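Local coordinates for Ketoacyl_synth_N domain-containing protein (Photorhabdus luminescens subsp. laumondii, PDB 6SMO), which probably contributes to polyketide chain assembly as a ketoacyl-synthase-like subunit paired with a separate ketosynthase chain in a thiolase-fold complex, at residues Arg47-Phe52 against Phe218-Ala223; Thr245-Tyr250 against Cys364-Ser369. All blocks are in the same frame, centred on the assembly; numbering follows the deposited sequence.

Contact 1. Residues Arg47-Phe52 against Phe218-Ala223; sequences RTLSDF and FSEGAA
R47 and S219 form one parallel beta bridge, their CA atoms 4.6 Å apart and both side chains on the same face of the sheet. R47 N donates to F218 O at 2.8 Å with an N-H...O angle of 170°, whereas the return bond from E220 N to R47 O, at 3.4 Å, is weak. R47 CB passes F218 O at 3.5 Å; beyond it CG stands beside the backbone N, anti to the carbonyl carbon (chi1 -69°). Further out, R47 CD lies 3.5 Å from S219 OG, and a bend at chi3 turns NE off the line of the chain; salt bridges to D16 and D311 then hold the two ends of the guanidinium. E220 bends at its root, with E220 CG between backbone N and carbonyl carbon (chi1 62°) and 3.8 Å from R47 O. Beyond CG the chain is extended, and E220 OE1 reaches to within 3.9 Å of T48 CA; S190 hydrogen-bonds OE2. L49 CD2 approaches E220 O at 4.0 Å. A single parallel bridge thus adds the two-residue edge strand 46-47 to the start of strand 218-229, and the loop that follows turns L49 and F52 onto helix 68-84 and I13 of strand 5-13.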
ATOM      1  N   ARG C  47      -3.752 -25.385   2.667  1.00 57.58           N
ATOM      2  CA  ARG C  47      -5.167 -25.823   2.541  1.00 56.79           C
ATOM      3  C   ARG C  47      -5.910 -24.866   1.601  1.00 56.11           C
ATOM      4  O   ARG C  47      -6.010 -23.668   1.938  1.00 55.17           O
ATOM      5  CB  ARG C  47      -5.844 -25.872   3.913  1.00 56.21           C
ATOM      6  CG  ARG C  47      -5.318 -26.969   4.828  1.00 56.55           C
ATOM      7  CD  ARG C  47      -5.991 -26.937   6.186  1.00 56.37           C
ATOM      8  NE  ARG C  47      -7.412 -27.252   6.102  1.00 56.43           N
ATOM      9  CZ  ARG C  47      -8.281 -27.138   7.104  1.00 56.81           C
ATOM     10  NH1 ARG C  47      -9.551 -27.454   6.910  1.00 57.16           N
ATOM     11  NH2 ARG C  47      -7.889 -26.710   8.292  1.00 56.89           N
ATOM     12  N   THR C  48      -6.405 -25.382   0.472  1.00 55.77           N
ATOM     13  CA  THR C  48      -7.197 -24.634  -0.541  1.00 55.49           C
ATOM     14  C   THR C  48      -8.660 -24.562  -0.088  1.00 54.94           C
ATOM     15  O   THR C  48      -9.018 -25.286   0.862  1.00 53.76           O
ATOM     16  CB  THR C  48      -7.080 -25.284  -1.926  1.00 56.09           C
ATOM     17  OG1 THR C  48      -7.523 -26.638  -1.824  1.00 56.92           O
ATOM     18  CG2 THR C  48      -5.671 -25.249  -2.474  1.00 56.39           C
ATOM     19  N   LEU C  49      -9.464 -23.721  -0.747  1.00 55.36           N
ATOM     20  CA  LEU C  49     -10.934 -23.627  -0.530  1.00 56.31           C
ATOM     21  C   LEU C  49     -11.614 -24.813  -1.224  1.00 58.82           C
ATOM     22  O   LEU C  49     -11.116 -25.239  -2.286  1.00 59.03           O
ATOM     23  CB  LEU C  49     -11.458 -22.300  -1.088  1.00 55.14           C
ATOM     24  CG  LEU C  49     -10.864 -21.030  -0.479  1.00 54.10           C
ATOM     25  CD1 LEU C  49     -11.411 -19.799  -1.183  1.00 53.72           C
ATOM     26  CD2 LEU C  49     -11.136 -20.948   1.015  1.00 53.80           C
ATOM     27  N   SER C  50     -12.705 -25.318  -0.639  1.00 61.27           N
ATOM     28  CA  SER C  50     -13.522 -26.445  -1.162  1.00 63.58           C
ATOM     29  C   SER C  50     -14.870 -25.917  -1.667  1.00 65.77           C
ATOM     30  O   SER C  50     -15.518 -25.149  -0.925  1.00 65.89           O
ATOM     31  CB  SER C  50     -13.710 -27.508  -0.111  1.00 64.09           C
ATOM     32  OG  SER C  50     -12.464 -28.084   0.255  1.00 64.36           O
ATOM     33  N   ASP C  51     -15.264 -26.316  -2.882  1.00 67.53           N
ATOM     34  CA  ASP C  51     -16.569 -25.984  -3.518  1.00 69.20           C
ATOM     35  C   ASP C  51     -16.725 -24.461  -3.611  1.00 69.13           C
ATOM     36  O   ASP C  51     -17.813 -23.956  -3.266  1.00 69.55           O
ATOM     37  CB  ASP C  51     -17.733 -26.620  -2.751  1.00 70.64           C
ATOM     38  CG  ASP C  51     -17.641 -28.132  -2.626  1.00 72.35           C
ATOM     39  OD1 ASP C  51     -17.134 -28.769  -3.571  1.00 73.55           O
ATOM     40  OD2 ASP C  51     -18.080 -28.660  -1.586  1.00 73.46           O
ATOM     41  N   PHE C  52     -15.678 -23.761  -4.063  1.00 69.77           N
ATOM     42  CA  PHE C  52     -15.658 -22.285  -4.250  1.00 70.41           C
ATOM     43  C   PHE C  52     -15.377 -21.949  -5.718  1.00 71.22           C
ATOM     44  O   PHE C  52     -14.473 -22.562  -6.320  1.00 69.93           O
ATOM     45  CB  PHE C  52     -14.613 -21.625  -3.346  1.00 69.32           C
ATOM     46  CG  PHE C  52     -14.548 -20.124  -3.485  1.00 68.28           C
ATOM     47  CD1 PHE C  52     -15.472 -19.311  -2.845  1.00 68.04           C
ATOM     48  CD2 PHE C  52     -13.576 -19.522  -4.271  1.00 67.40           C
ATOM     49  CE1 PHE C  52     -15.419 -17.932  -2.980  1.00 67.52           C
ATOM     50  CE2 PHE C  52     -13.524 -18.143  -4.405  1.00 67.12           C
ATOM     51  CZ  PHE C  52     -14.445 -17.351  -3.759  1.00 67.24           C
ATOM     52  N   PHE C 218      -1.015 -24.260   6.860  1.00 49.90           N
ATOM     53  CA  PHE C 218      -1.420 -22.913   6.376  1.00 48.56           C
ATOM     54  C   PHE C 218      -2.757 -23.022   5.637  1.00 47.91           C
ATOM     55  O   PHE C 218      -3.057 -24.101   5.085  1.00 48.47           O
ATOM     56  CB  PHE C 218      -0.353 -22.317   5.455  1.00 48.19           C
ATOM     57  CG  PHE C 218       1.030 -22.242   6.051  1.00 48.62           C
ATOM     58  CD1 PHE C 218       1.442 -21.117   6.748  1.00 48.31           C
ATOM     59  CD2 PHE C 218       1.921 -23.296   5.912  1.00 48.97           C
ATOM     60  CE1 PHE C 218       2.714 -21.047   7.295  1.00 48.74           C
ATOM     61  CE2 PHE C 218       3.193 -23.225   6.460  1.00 49.57           C
ATOM     62  CZ  PHE C 218       3.588 -22.102   7.150  1.00 49.50           C
ATOM     63  N   SER C 219      -3.535 -21.941   5.641  1.00 46.53           N
ATOM     64  CA  SER C 219      -4.836 -21.893   4.931  1.00 46.04           C
ATOM     65  C   SER C 219      -4.997 -20.526   4.271  1.00 45.53           C
ATOM     66  O   SER C 219      -4.654 -19.527   4.893  1.00 45.35           O
ATOM     67  CB  SER C 219      -5.971 -22.148   5.864  1.00 45.74           C
ATOM     68  OG  SER C 219      -5.838 -23.408   6.486  1.00 46.22           O
ATOM     69  N   GLU C 220      -5.523 -20.499   3.052  1.00 45.43           N
ATOM     70  CA  GLU C 220      -5.764 -19.221   2.342  1.00 44.70           C
ATOM     71  C   GLU C 220      -7.231 -18.828   2.513  1.00 43.50           C
ATOM     72  O   GLU C 220      -8.000 -19.597   3.079  1.00 44.04           O
ATOM     73  CB  GLU C 220      -5.417 -19.364   0.863  1.00 45.64           C
ATOM     74  CG  GLU C 220      -6.266 -20.386   0.138  1.00 46.77           C
ATOM     75  CD  GLU C 220      -5.900 -20.540  -1.324  1.00 47.94           C
ATOM     76  OE1 GLU C 220      -6.720 -21.054  -2.102  1.00 49.25           O
ATOM     77  OE2 GLU C 220      -4.780 -20.170  -1.678  1.00 48.22           O
ATOM     78  N   GLY C 221      -7.582 -17.640   2.047  1.00 41.62           N
ATOM     79  CA  GLY C 221      -8.968 -17.138   2.117  1.00 40.86           C
ATOM     80  C   GLY C 221      -9.011 -15.656   2.441  1.00 39.58           C
ATOM     81  O   GLY C 221      -8.039 -14.948   2.109  1.00 39.04           O
ATOM     82  N   ALA C 222     -10.098 -15.203   3.071  1.00 38.80           N
ATOM     83  CA  ALA C 222     -10.349 -13.783   3.405  1.00 37.85           C
ATOM     84  C   ALA C 222     -11.345 -13.675   4.565  1.00 37.14           C
ATOM     85  O   ALA C 222     -12.136 -14.618   4.770  1.00 37.67           O
ATOM     86  CB  ALA C 222     -10.850 -13.053   2.183  1.00 37.55           C
ATOM     87  N   ALA C 223     -11.288 -12.555   5.289  1.00 36.08           N
ATOM     88  CA  ALA C 223     -12.180 -12.201   6.415  1.00 35.68           C
ATOM     89  C   ALA C 223     -12.309 -10.675   6.473  1.00 35.28           C
ATOM     90  O   ALA C 223     -11.261 -10.000   6.466  1.00 34.92           O
ATOM     91  CB  ALA C 223     -11.629 -12.764   7.702  1.00 35.30           C
TER

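Contact 2. Residues Thr245-Tyr250 against Cys364-Ser369; sequences TGFVDY and CALSFS
F247 and L366 face each other as a non-hydrogen-bonded antiparallel pair in the tightly packed part of this contact. F247 CG is anti to the backbone N (chi1 172°), and the ring crosses the leucine obliquely, with CD1 3.5 Å from L366 CD2. D249 and C364 share that face; D249 is buried and multiply held, OD1 by Q164 and OD2 by Y168 and by S183 of the neighbouring PKS_KS domain-containing chain. On the face bearing V248 and A365, CB of V248 meets CB of A365 at 4.0 Å, and L268 packs against both residues. Bonds in both directions join this pair: V248 N to A365 O at 2.8 Å, nearly straight on to the carbonyl, and A365 N to V248 O at 3.0 Å.

The other end is more open to solvent and mostly polar. T245 is exposed and S369 partly exposed, and T245 OG1 hydrogen-bonds S367 OG at 2.7 Å and S369 OG at 3.2 Å, while T245 CG2 lies alongside S369. T245 N donates to S367 O at 2.9 Å, and S367 N returns a bond to G246 O. T245 and G246 therefore both face S367, a classic beta bulge. It interrupts an otherwise regular antiparallel pairing (strand axes 4.7 Å apart, 178°) whose place beside strand 351-356 is consistent with the second-half sheet of a thiolase fold.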
ATOM      1  N   THR C 245     -14.041  -1.812  21.508  1.00 40.89           N
ATOM      2  CA  THR C 245     -13.809  -1.010  22.741  1.00 41.63           C
ATOM      3  C   THR C 245     -12.352  -0.534  22.818  1.00 41.94           C
ATOM      4  O   THR C 245     -12.136   0.570  23.355  1.00 43.14           O
ATOM      5  CB  THR C 245     -14.209  -1.810  23.988  1.00 42.44           C
ATOM      6  OG1 THR C 245     -13.790  -3.163  23.805  1.00 42.24           O
ATOM      7  CG2 THR C 245     -15.699  -1.769  24.251  1.00 43.05           C
ATOM      8  N   GLY C 246     -11.398  -1.322  22.309  1.00 41.22           N
ATOM      9  CA  GLY C 246      -9.954  -1.030  22.430  1.00 40.73           C
ATOM     10  C   GLY C 246      -9.132  -1.634  21.304  1.00 39.71           C
ATOM     11  O   GLY C 246      -9.555  -2.663  20.739  1.00 39.87           O
ATOM     12  N   PHE C 247      -7.991  -1.006  20.998  1.00 38.89           N
ATOM     13  CA  PHE C 247      -6.984  -1.463  20.004  1.00 38.19           C
ATOM     14  C   PHE C 247      -5.576  -1.230  20.564  1.00 38.16           C
ATOM     15  O   PHE C 247      -5.318  -0.144  21.122  1.00 38.26           O
ATOM     16  CB  PHE C 247      -7.176  -0.741  18.668  1.00 37.77           C
ATOM     17  CG  PHE C 247      -6.090  -1.001  17.654  1.00 37.26           C
ATOM     18  CD1 PHE C 247      -5.751  -2.298  17.298  1.00 37.15           C
ATOM     19  CD2 PHE C 247      -5.408   0.046  17.054  1.00 37.21           C
ATOM     20  CE1 PHE C 247      -4.751  -2.541  16.366  1.00 36.94           C
ATOM     21  CE2 PHE C 247      -4.410  -0.198  16.121  1.00 37.06           C
ATOM     22  CZ  PHE C 247      -4.086  -1.491  15.778  1.00 36.92           C
ATOM     23  N   VAL C 248      -4.700  -2.229  20.410  1.00 38.02           N
ATOM     24  CA  VAL C 248      -3.288  -2.225  20.894  1.00 38.31           C
ATOM     25  C   VAL C 248      -2.372  -2.524  19.702  1.00 37.98           C
ATOM     26  O   VAL C 248      -2.659  -3.489  18.969  1.00 37.93           O
ATOM     27  CB  VAL C 248      -3.102  -3.243  22.036  1.00 38.65           C
ATOM     28  CG1 VAL C 248      -1.639  -3.558  22.310  1.00 38.77           C
ATOM     29  CG2 VAL C 248      -3.793  -2.782  23.311  1.00 38.78           C
ATOM     30  N   ASP C 249      -1.320  -1.718  19.520  1.00 38.30           N
ATOM     31  CA  ASP C 249      -0.332  -1.852  18.415  1.00 38.02           C
ATOM     32  C   ASP C 249       1.040  -1.387  18.918  1.00 38.17           C
ATOM     33  O   ASP C 249       1.299  -0.168  18.890  1.00 38.21           O
ATOM     34  CB  ASP C 249      -0.783  -1.071  17.177  1.00 37.75           C
ATOM     35  CG  ASP C 249       0.044  -1.339  15.927  1.00 37.33           C
ATOM     36  OD1 ASP C 249       0.793  -2.338  15.916  1.00 38.42           O
ATOM     37  OD2 ASP C 249      -0.071  -0.546  14.972  1.00 36.17           O
ATOM     38  N   TYR C 250       1.873  -2.331  19.367  1.00 38.39           N
ATOM     39  CA  TYR C 250       3.235  -2.084  19.914  1.00 38.80           C
ATOM     40  C   TYR C 250       4.230  -3.065  19.285  1.00 38.63           C
ATOM     41  O   TYR C 250       3.810  -3.960  18.523  1.00 38.07           O
ATOM     42  CB  TYR C 250       3.223  -2.189  21.441  1.00 39.64           C
ATOM     43  CG  TYR C 250       2.492  -1.067  22.132  1.00 40.73           C
ATOM     44  CD1 TYR C 250       3.134   0.113  22.470  1.00 41.33           C
ATOM     45  CD2 TYR C 250       1.147  -1.181  22.443  1.00 41.37           C
ATOM     46  CE1 TYR C 250       2.463   1.148  23.102  1.00 42.29           C
ATOM     47  CE2 TYR C 250       0.459  -0.158  23.074  1.00 42.08           C
ATOM     48  CZ  TYR C 250       1.118   1.012  23.405  1.00 42.45           C
ATOM     49  OH  TYR C 250       0.447   2.024  24.027  1.00 44.17           O
ATOM     50  N   CYS C 364       0.109  -6.906  18.771  1.00 38.64           N
ATOM     51  CA  CYS C 364      -1.193  -6.328  18.348  1.00 38.28           C
ATOM     52  C   CYS C 364      -2.337  -7.074  19.043  1.00 37.48           C
ATOM     53  O   CYS C 364      -2.235  -8.307  19.191  1.00 37.35           O
ATOM     54  CB  CYS C 364      -1.350  -6.398  16.835  1.00 39.00           C
ATOM     55  SG  CYS C 364      -0.076  -5.468  15.941  1.00 40.63           S
ATOM     56  N   ALA C 365      -3.378  -6.349  19.458  1.00 36.78           N
ATOM     57  CA  ALA C 365      -4.573  -6.910  20.129  1.00 36.79           C
ATOM     58  C   ALA C 365      -5.793  -6.013  19.884  1.00 36.45           C
ATOM     59  O   ALA C 365      -5.629  -4.777  19.854  1.00 36.05           O
ATOM     60  CB  ALA C 365      -4.305  -7.083  21.604  1.00 37.30           C
ATOM     61  N   LEU C 366      -6.965  -6.636  19.717  1.00 36.03           N
ATOM     62  CA  LEU C 366      -8.282  -5.966  19.538  1.00 35.74           C
ATOM     63  C   LEU C 366      -9.223  -6.405  20.664  1.00 35.91           C
ATOM     64  O   LEU C 366      -9.125  -7.572  21.096  1.00 35.47           O
ATOM     65  CB  LEU C 366      -8.851  -6.341  18.165  1.00 35.23           C
ATOM     66  CG  LEU C 366      -8.211  -5.634  16.971  1.00 34.93           C
ATOM     67  CD1 LEU C 366      -8.495  -6.386  15.680  1.00 34.77           C
ATOM     68  CD2 LEU C 366      -8.694  -4.195  16.867  1.00 34.82           C
ATOM     69  N   SER C 367     -10.098  -5.497  21.112  1.00 36.23           N
ATOM     70  CA  SER C 367     -11.101  -5.721  22.185  1.00 36.83           C
ATOM     71  C   SER C 367     -12.513  -5.517  21.624  1.00 37.12           C
ATOM     72  O   SER C 367     -12.790  -4.415  21.113  1.00 36.85           O
ATOM     73  CB  SER C 367     -10.842  -4.812  23.360  1.00 36.84           C
ATOM     74  OG  SER C 367     -11.836  -4.979  24.360  1.00 36.96           O
ATOM     75  N   PHE C 368     -13.360  -6.549  21.717  1.00 38.02           N
ATOM     76  CA  PHE C 368     -14.786  -6.535  21.295  1.00 38.79           C
ATOM     77  C   PHE C 368     -15.672  -6.814  22.515  1.00 40.13           C
ATOM     78  O   PHE C 368     -15.366  -7.758  23.267  1.00 40.90           O
ATOM     79  CB  PHE C 368     -15.025  -7.555  20.179  1.00 38.46           C
ATOM     80  CG  PHE C 368     -14.276  -7.264  18.904  1.00 37.73           C
ATOM     81  CD1 PHE C 368     -14.816  -6.426  17.939  1.00 37.70           C
ATOM     82  CD2 PHE C 368     -13.026  -7.816  18.673  1.00 37.46           C
ATOM     83  CE1 PHE C 368     -14.124  -6.154  16.769  1.00 37.67           C
ATOM     84  CE2 PHE C 368     -12.335  -7.543  17.502  1.00 37.29           C
ATOM     85  CZ  PHE C 368     -12.885  -6.712  16.553  1.00 37.35           C
ATOM     86  N   SER C 369     -16.729  -6.014  22.696  1.00 41.36           N
ATOM     87  CA  SER C 369     -17.661  -6.063  23.855  1.00 42.40           C
ATOM     88  C   SER C 369     -19.105  -6.230  23.367  1.00 43.89           C
ATOM     89  O   SER C 369     -19.437  -5.680  22.299  1.00 43.61           O
ATOM     90  CB  SER C 369     -17.509  -4.837  24.714  1.00 42.36           C
ATOM     91  OG  SER C 369     -16.188  -4.743  25.224  1.00 41.76           O
TER

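Overall arrangement
Contacts 1 and 2 reach the same mixed sheet without touching: their centres are 26 Å apart, their nearest atoms about 10 Å, and they lie on opposite sides of the chain's centre. Strand 5-13 connects them, pairing antiparallel with both strand 218-229 of contact 1 and strand 242-251 of contact 2. Along the sequence contact 1 closes before contact 2 opens. Only contact 2 meets another chain of the assembly, through D249 and Y250. The bound 3,5,7,9,11-pentakis(oxidanylidene)dodecanal is lined by V129, A130, W133 and F134, none of them in either contact; contact 2 lies wholly within the sheet, whereas in contact 1 segment 47-52 joins it through one bridge and then runs into a loop.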